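Local coordinates for protein purine nucleoside phosphorylase (Thermus thermophilus, PDB 1ODK) that probably catalyses the phosphorolysis of purine nucleosides, with phosphate splitting the glycosidic bond to yield the free base and a pentose 1-phosphate, at residues S96-A99 with P100-I104; A136-R139 with R140-L144; M180-S183 with A184-L188. All coordinates share one frame; numbering follows the deposited sequence.

Contact 1. Residues S96-A99 with P100-I104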
loop_
_atom_site.group_PDB
_atom_site.type_symbol
_atom_site.label_atom_id
_atom_site.label_comp_id
_atom_site.label_asym_id
_atom_site.label_seq_id
_atom_site.Cartn_x
_atom_site.Cartn_y
_atom_site.Cartn_z
ATOM N N SER B 96 -1.860 10.870 -28.596
ATOM C CA SER B 96 -2.350 11.724 -29.668
ATOM C C SER B 96 -2.274 10.934 -30.971
ATOM O O SER B 96 -2.860 11.319 -31.982
ATOM C CB SER B 96 -1.486 12.979 -29.781
ATOM O OG SER B 96 -0.139 12.638 -30.068
ATOM N N ASP B 97 -1.547 9.821 -30.933
ATOM C CA ASP B 97 -1.374 8.977 -32.108
ATOM C C ASP B 97 -2.664 8.260 -32.498
ATOM O O ASP B 97 -2.894 7.988 -33.677
ATOM C CB ASP B 97 -0.261 7.954 -31.858
ATOM C CG ASP B 97 0.255 7.323 -33.143
ATOM O OD1 ASP B 97 1.204 6.512 -33.067
ATOM O OD2 ASP B 97 -0.284 7.637 -34.228
ATOM N N LEU B 98 -3.503 7.956 -31.513
ATOM C CA LEU B 98 -4.768 7.275 -31.777
ATOM C C LEU B 98 -5.864 8.256 -32.164
ATOM O O LEU B 98 -6.061 9.280 -31.508
ATOM C CB LEU B 98 -5.216 6.471 -30.551
ATOM C CG LEU B 98 -4.526 5.130 -30.300
ATOM C CD1 LEU B 98 -5.019 4.538 -28.990
ATOM C CD2 LEU B 98 -4.819 4.183 -31.449
ATOM N N ALA B 99 -6.584 7.932 -33.233
ATOM C CA ALA B 99 -7.664 8.786 -33.705
ATOM C C ALA B 99 -9.013 8.114 -33.475
ATOM O O ALA B 99 -9.107 6.885 -33.454
ATOM C CB ALA B 99 -7.478 9.084 -35.183
ATOM N N PRO B 100 -10.073 8.915 -33.283
ATOM C CA PRO B 100 -11.412 8.364 -33.060
ATOM C C PRO B 100 -11.811 7.432 -34.205
ATOM O O PRO B 100 -11.548 7.723 -35.370
ATOM C CB PRO B 100 -12.283 9.613 -32.988
ATOM C CG PRO B 100 -11.359 10.614 -32.339
ATOM C CD PRO B 100 -10.070 10.380 -33.104
ATOM N N GLY B 101 -12.439 6.310 -33.865
ATOM C CA GLY B 101 -12.849 5.356 -34.881
ATOM C C GLY B 101 -11.824 4.253 -35.082
ATOM O O GLY B 101 -12.124 3.214 -35.668
ATOM N N GLU B 102 -10.605 4.472 -34.601
ATOM C CA GLU B 102 -9.556 3.470 -34.737
ATOM C C GLU B 102 -9.843 2.335 -33.751
ATOM O O GLU B 102 -10.451 2.552 -32.702
ATOM C CB GLU B 102 -8.190 4.098 -34.442
ATOM C CG GLU B 102 -7.026 3.376 -35.103
ATOM C CD GLU B 102 -5.704 4.094 -34.897
ATOM O OE1 GLU B 102 -5.719 5.337 -34.749
ATOM O OE2 GLU B 102 -4.652 3.418 -34.897
ATOM N N LEU B 103 -9.417 1.126 -34.086
ATOM C CA LEU B 103 -9.658 -0.012 -33.212
ATOM C C LEU B 103 -8.421 -0.375 -32.408
ATOM O O LEU B 103 -7.290 -0.115 -32.824
ATOM C CB LEU B 103 -10.099 -1.228 -34.030
ATOM C CG LEU B 103 -11.312 -1.044 -34.949
ATOM C CD1 LEU B 103 -11.642 -2.373 -35.604
ATOM C CD2 LEU B 103 -12.511 -0.521 -34.152
ATOM N N ILE B 104 -8.645 -0.973 -31.246
ATOM C CA ILE B 104 -7.552 -1.412 -30.394
ATOM C C ILE B 104 -7.818 -2.841 -29.953
ATOM O O ILE B 104 -8.863 -3.125 -29.356
ATOM C CB ILE B 104 -7.425 -0.552 -29.117
ATOM C CG1 ILE B 104 -7.042 0.885 -29.471
ATOM C CG2 ILE B 104 -6.379 -1.165 -28.191
ATOM C CD1 ILE B 104 -7.065 1.836 -28.268
#
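The carboxylate of Glu102 has the CD2 methyl of Leu98 over one face, 3.6 Å from Glu102 CD and at much the same distance from both oxygens, so the methyl caps the plane. Beyond OE1, displaced toward the side of that methyl, Ala99 N donates to Glu102 OE1 at 3.1 Å, an almost straight bond (N-H...O 174°) that meets the oxygen nearly along its C-O axis. Glu102 reaches back because CG stands opposite the backbone N (chi1 -155°) and the chain then runs extended. The same residue closes a type II beta turn from Ala99 to Glu102: Glu102 N binds Ala99 O at 3.1 Å, so both polar backbone atoms of Ala99 are held by one residue. Pro100 fits the first inner position of the turn, and Gly101 the second, where phi of 95° would jam a CB against the preceding carbonyl.

On the side of the carboxylate where the Leu98 methyl lies, Leu98 crosses Ile104 at about a right angle. Their CD1 methyls meet at 3.5 Å, closer than usual van der Waals contact, and both residues also pack on Leu176 of strand 175-179. The turn thus delivers the chain into strand 103-106, with Gly101 and Glu102 already hydrogen-bonded to Val202 of strand 195-205. The Ala99 N-H, and probably Arg149 close by, would favour an ionised Glu102, whose carboxylate holds the N-H of the first turn residue, although Asp97, its OD2 5.9 Å from Glu102 OE1, probably works against this.

Contact 2. Residues A136-R139 with R140-L144; sequences ALWR and RAEAL
Helix 131-144 brings Trp138 and Glu142, one turn apart, to the same flank, where a water joins them. Trp138 NE1 donates to this water at 2.8 Å, and the water lies in the indole plane at the ring edge; it donates in turn to Glu142 OE1 at 3.3 Å. NE1 and OE1 themselves are 3.5 Å apart, with the ring and carboxylate planes 59° to each other. A chi1 of -168° carries the indole away from its own backbone N and along this flank.

The helical scaffold is regular: Glu142 N reaches Trp138 O at 3.0 Å, and Arg140 N reaches Ala136 O at 2.9 Å. This flank is a subunit interface, since Arg135 of the second subunit forms a salt bridge with Glu142 OE1 and a cation-pi contact with Trp138. With an alanine here instead of Glu142, that arginine would probably lose its carboxylate mate, leaving the water tied to the indole N-H but without its carboxylate acceptor. Arg140 leaves on another side. Its CG rests 3.2 Å from Ala136 O, the chain bends at chi2 and chi3 to bring one guanidinium face over Arg139 C, and NE pairs with Glu234.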
loop_
_atom_site.group_PDB
_atom_site.type_symbol
_atom_site.label_atom_id
_atom_site.label_comp_id
_atom_site.label_asym_id
_atom_site.label_seq_id
_atom_site.Cartn_x
_atom_site.Cartn_y
_atom_site.Cartn_z
ATOM N N ALA B 136 -6.934 -14.444 -32.594
ATOM C CA ALA B 136 -8.030 -14.398 -33.558
ATOM C C ALA B 136 -8.516 -12.975 -33.811
ATOM O O ALA B 136 -8.811 -12.613 -34.949
ATOM C CB ALA B 136 -9.187 -15.275 -33.078
ATOM N N LEU B 137 -8.614 -12.171 -32.754
ATOM C CA LEU B 137 -9.055 -10.786 -32.905
ATOM C C LEU B 137 -8.045 -10.004 -33.745
ATOM O O LEU B 137 -8.418 -9.219 -34.619
ATOM C CB LEU B 137 -9.219 -10.121 -31.532
ATOM C CG LEU B 137 -10.412 -10.568 -30.676
ATOM C CD1 LEU B 137 -10.281 -10.015 -29.251
ATOM C CD2 LEU B 137 -11.709 -10.083 -31.331
ATOM N N TRP B 138 -6.762 -10.228 -33.476
ATOM C CA TRP B 138 -5.698 -9.550 -34.212
ATOM C C TRP B 138 -5.747 -9.967 -35.687
ATOM O O TRP B 138 -5.714 -9.124 -36.587
ATOM C CB TRP B 138 -4.340 -9.925 -33.607
ATOM C CG TRP B 138 -3.184 -9.085 -34.066
ATOM C CD1 TRP B 138 -3.165 -8.195 -35.104
ATOM C CD2 TRP B 138 -1.859 -9.087 -33.516
ATOM N NE1 TRP B 138 -1.910 -7.645 -35.233
ATOM C CE2 TRP B 138 -1.089 -8.176 -34.272
ATOM C CE3 TRP B 138 -1.249 -9.776 -32.457
ATOM C CZ2 TRP B 138 0.266 -7.931 -34.004
ATOM C CZ3 TRP B 138 0.102 -9.535 -32.188
ATOM C CH2 TRP B 138 0.842 -8.619 -32.961
ATOM N N ARG B 139 -5.831 -11.272 -35.925
ATOM C CA ARG B 139 -5.887 -11.797 -37.288
ATOM C C ARG B 139 -7.080 -11.278 -38.083
ATOM O O ARG B 139 -6.951 -10.947 -39.267
ATOM C CB ARG B 139 -5.924 -13.326 -37.262
ATOM C CG ARG B 139 -4.571 -13.951 -37.000
ATOM C CD ARG B 139 -4.670 -15.454 -36.843
ATOM N NE ARG B 139 -3.354 -16.062 -36.675
ATOM C CZ ARG B 139 -3.156 -17.340 -36.374
ATOM N NH1 ARG B 139 -4.194 -18.149 -36.205
ATOM N NH2 ARG B 139 -1.921 -17.811 -36.247
ATOM N N ARG B 140 -8.242 -11.215 -37.444
ATOM C CA ARG B 140 -9.432 -10.727 -38.132
ATOM C C ARG B 140 -9.327 -9.228 -38.412
ATOM O O ARG B 140 -9.759 -8.756 -39.464
ATOM C CB ARG B 140 -10.690 -11.026 -37.310
ATOM C CG ARG B 140 -11.053 -12.509 -37.206
ATOM C CD ARG B 140 -11.174 -13.159 -38.586
ATOM N NE ARG B 140 -9.937 -13.829 -38.982
ATOM C CZ ARG B 140 -9.553 -14.028 -40.241
ATOM N NH1 ARG B 140 -10.308 -13.604 -41.247
ATOM N NH2 ARG B 140 -8.408 -14.657 -40.494
ATOM N N ALA B 141 -8.755 -8.478 -37.473
ATOM C CA ALA B 141 -8.592 -7.038 -37.653
ATOM C C ALA B 141 -7.687 -6.787 -38.861
ATOM O O ALA B 141 -7.949 -5.899 -39.676
ATOM C CB ALA B 141 -7.978 -6.415 -36.405
ATOM N N GLU B 142 -6.621 -7.573 -38.971
ATOM C CA GLU B 142 -5.688 -7.439 -40.086
ATOM C C GLU B 142 -6.368 -7.745 -41.410
ATOM O O GLU B 142 -6.230 -7.004 -42.383
ATOM C CB GLU B 142 -4.505 -8.394 -39.915
ATOM C CG GLU B 142 -3.384 -7.861 -39.056
ATOM C CD GLU B 142 -2.227 -8.835 -38.957
ATOM O OE1 GLU B 142 -1.117 -8.405 -38.583
ATOM O OE2 GLU B 142 -2.427 -10.033 -39.246
ATOM N N ALA B 143 -7.102 -8.851 -41.437
ATOM C CA ALA B 143 -7.798 -9.283 -42.639
ATOM C C ALA B 143 -8.826 -8.268 -43.142
ATOM O O ALA B 143 -8.882 -7.982 -44.340
ATOM C CB ALA B 143 -8.469 -10.622 -42.384
ATOM N N LEU B 144 -9.639 -7.729 -42.238
ATOM C CA LEU B 144 -10.661 -6.762 -42.632
ATOM C C LEU B 144 -10.063 -5.427 -43.069
ATOM O O LEU B 144 -10.712 -4.653 -43.777
ATOM C CB LEU B 144 -11.671 -6.554 -41.495
ATOM C CG LEU B 144 -12.580 -7.762 -41.225
ATOM C CD1 LEU B 144 -13.453 -7.500 -40.012
ATOM C CD2 LEU B 144 -13.446 -8.038 -42.450
HETATM O O HOH W 1 -1.848 -5.567 -37.102
#

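Contact 3. Residues M180-S183 with A184-L188; sequences MEAS and ALFLL
Phe186 lays one ring face over the carbonyl oxygen of Ala182, which sits 3.3 Å above the ring plane and is offset toward the rim, close to Phe186 CG. The ring only packs over this oxygen; its bond is to Phe186 N, which donates to Ala182 O at 2.9 Å with a nearly linear N-H...O angle of 172°. A chi1 of -70° sets the ring beside its own backbone N, and its CE1 meets Ala182 CB at 4.2 Å.

The helix begins loosely here. Glu181 occupies the N-cap position, and its O takes only weak bonds, from Leu185 N at 3.4 Å and Ala184 N at 3.3 Å. Leu187 N to Ser183 O, at 3.0 Å, is regular again. The Glu181 carboxylate leads away from the helix: OE2 pairs with Arg87 while OE1 accepts from Gly66 N. Ser183 points OG to Asp113. In the related bacterial hexameric enzymes the Met-Glu pair just before this helix lines the ribose site, and Met180 and Glu181 probably do so here.

Met180 packs on Pro68 of the third subunit and Leu187 on Tyr173 of the second. Within the chain, helix 182-192 is wedged among other elements: Ala184 and Leu185 face helix 67-79, Leu187 and Leu188 pack on helix 114-120, and Phe186 presses on strand 195-205 and on Pro127 and Pro129.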
loop_
_atom_site.group_PDB
_atom_site.type_symbol
_atom_site.label_atom_id
_atom_site.label_comp_id
_atom_site.label_asym_id
_atom_site.label_seq_id
_atom_site.Cartn_x
_atom_site.Cartn_y
_atom_site.Cartn_z
ATOM N N MET B 180 -13.124 0.811 -18.998
ATOM C CA MET B 180 -13.469 0.461 -17.620
ATOM C C MET B 180 -13.958 -0.962 -17.371
ATOM O O MET B 180 -14.733 -1.188 -16.439
ATOM C CB MET B 180 -14.542 1.444 -17.123
ATOM C CG MET B 180 -14.156 2.923 -17.247
ATOM S SD MET B 180 -15.537 4.061 -16.910
ATOM C CE MET B 180 -15.762 3.768 -15.154
ATOM N N GLU B 181 -13.512 -1.928 -18.164
ATOM C CA GLU B 181 -14.004 -3.288 -17.969
ATOM C C GLU B 181 -13.016 -4.424 -18.216
ATOM O O GLU B 181 -13.091 -5.471 -17.569
ATOM C CB GLU B 181 -15.228 -3.517 -18.868
ATOM C CG GLU B 181 -16.466 -2.690 -18.519
ATOM C CD GLU B 181 -16.430 -1.260 -19.039
ATOM O OE1 GLU B 181 -17.321 -0.481 -18.643
ATOM O OE2 GLU B 181 -15.532 -0.908 -19.842
ATOM N N ALA B 182 -12.099 -4.215 -19.150
ATOM C CA ALA B 182 -11.139 -5.241 -19.545
ATOM C C ALA B 182 -10.382 -6.005 -18.461
ATOM O O ALA B 182 -10.337 -7.234 -18.490
ATOM C CB ALA B 182 -10.144 -4.648 -20.543
ATOM N N SER B 183 -9.770 -5.295 -17.520
ATOM C CA SER B 183 -9.005 -5.964 -16.472
ATOM C C SER B 183 -9.781 -7.081 -15.758
ATOM O O SER B 183 -9.271 -8.195 -15.606
ATOM C CB SER B 183 -8.513 -4.935 -15.447
ATOM O OG SER B 183 -9.606 -4.332 -14.785
ATOM N N ALA B 184 -11.011 -6.795 -15.337
ATOM C CA ALA B 184 -11.822 -7.791 -14.626
ATOM C C ALA B 184 -12.195 -8.979 -15.508
ATOM O O ALA B 184 -12.188 -10.127 -15.061
ATOM C CB ALA B 184 -13.098 -7.135 -14.061
ATOM N N LEU B 185 -12.536 -8.701 -16.759
ATOM C CA LEU B 185 -12.894 -9.769 -17.686
ATOM C C LEU B 185 -11.701 -10.712 -17.850
ATOM O O LEU B 185 -11.842 -11.932 -17.760
ATOM C CB LEU B 185 -13.269 -9.178 -19.045
ATOM C CG LEU B 185 -13.525 -10.154 -20.195
ATOM C CD1 LEU B 185 -14.770 -10.995 -19.912
ATOM C CD2 LEU B 185 -13.688 -9.354 -21.486
ATOM N N PHE B 186 -10.528 -10.132 -18.084
ATOM C CA PHE B 186 -9.310 -10.916 -18.277
ATOM C C PHE B 186 -9.006 -11.764 -17.046
ATOM O O PHE B 186 -8.713 -12.953 -17.163
ATOM C CB PHE B 186 -8.127 -9.986 -18.592
ATOM C CG PHE B 186 -8.204 -9.331 -19.954
ATOM C CD1 PHE B 186 -7.328 -8.305 -20.297
ATOM C CD2 PHE B 186 -9.145 -9.749 -20.898
ATOM C CE1 PHE B 186 -7.384 -7.700 -21.557
ATOM C CE2 PHE B 186 -9.212 -9.155 -22.157
ATOM C CZ PHE B 186 -8.330 -8.127 -22.486
ATOM N N LEU B 187 -9.074 -11.148 -15.868
ATOM C CA LEU B 187 -8.820 -11.859 -14.619
ATOM C C LEU B 187 -9.796 -13.017 -14.457
ATOM O O LEU B 187 -9.395 -14.152 -14.181
ATOM C CB LEU B 187 -8.960 -10.907 -13.423
ATOM C CG LEU B 187 -8.847 -11.566 -12.042
ATOM C CD1 LEU B 187 -7.466 -12.181 -11.897
ATOM C CD2 LEU B 187 -9.101 -10.540 -10.940
ATOM N N LEU B 188 -11.084 -12.732 -14.626
ATOM C CA LEU B 188 -12.096 -13.769 -14.477
ATOM C C LEU B 188 -11.943 -14.871 -15.515
ATOM O O LEU B 188 -12.286 -16.025 -15.255
ATOM C CB LEU B 188 -13.499 -13.154 -14.545
ATOM C CG LEU B 188 -13.854 -12.354 -13.284
ATOM C CD1 LEU B 188 -15.192 -11.651 -13.464
ATOM C CD2 LEU B 188 -13.897 -13.294 -12.075
#

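The three contacts lie in series along the chain and do not touch one another. Contacts 1 and 2 are nearest, with centres about 16 Å apart and closest atoms about 6 Å; strand 148-150 joins them, pairing with strand 103-106 while Trp138 and Ala141 pack against it. Contact 3 is about 21 Å, centre to centre, from each of the others. Strand 195-205 relates it to contact 1: its Ala198 touches Phe186 and its Val202 touches Ile104. Contact 3, its centre about 9 Å from that of the chain against about 16 Å for the other two, probably borders the nucleoside pocket. Contacts 2 and 3 both touch other subunits, while no other chain touches contact 1.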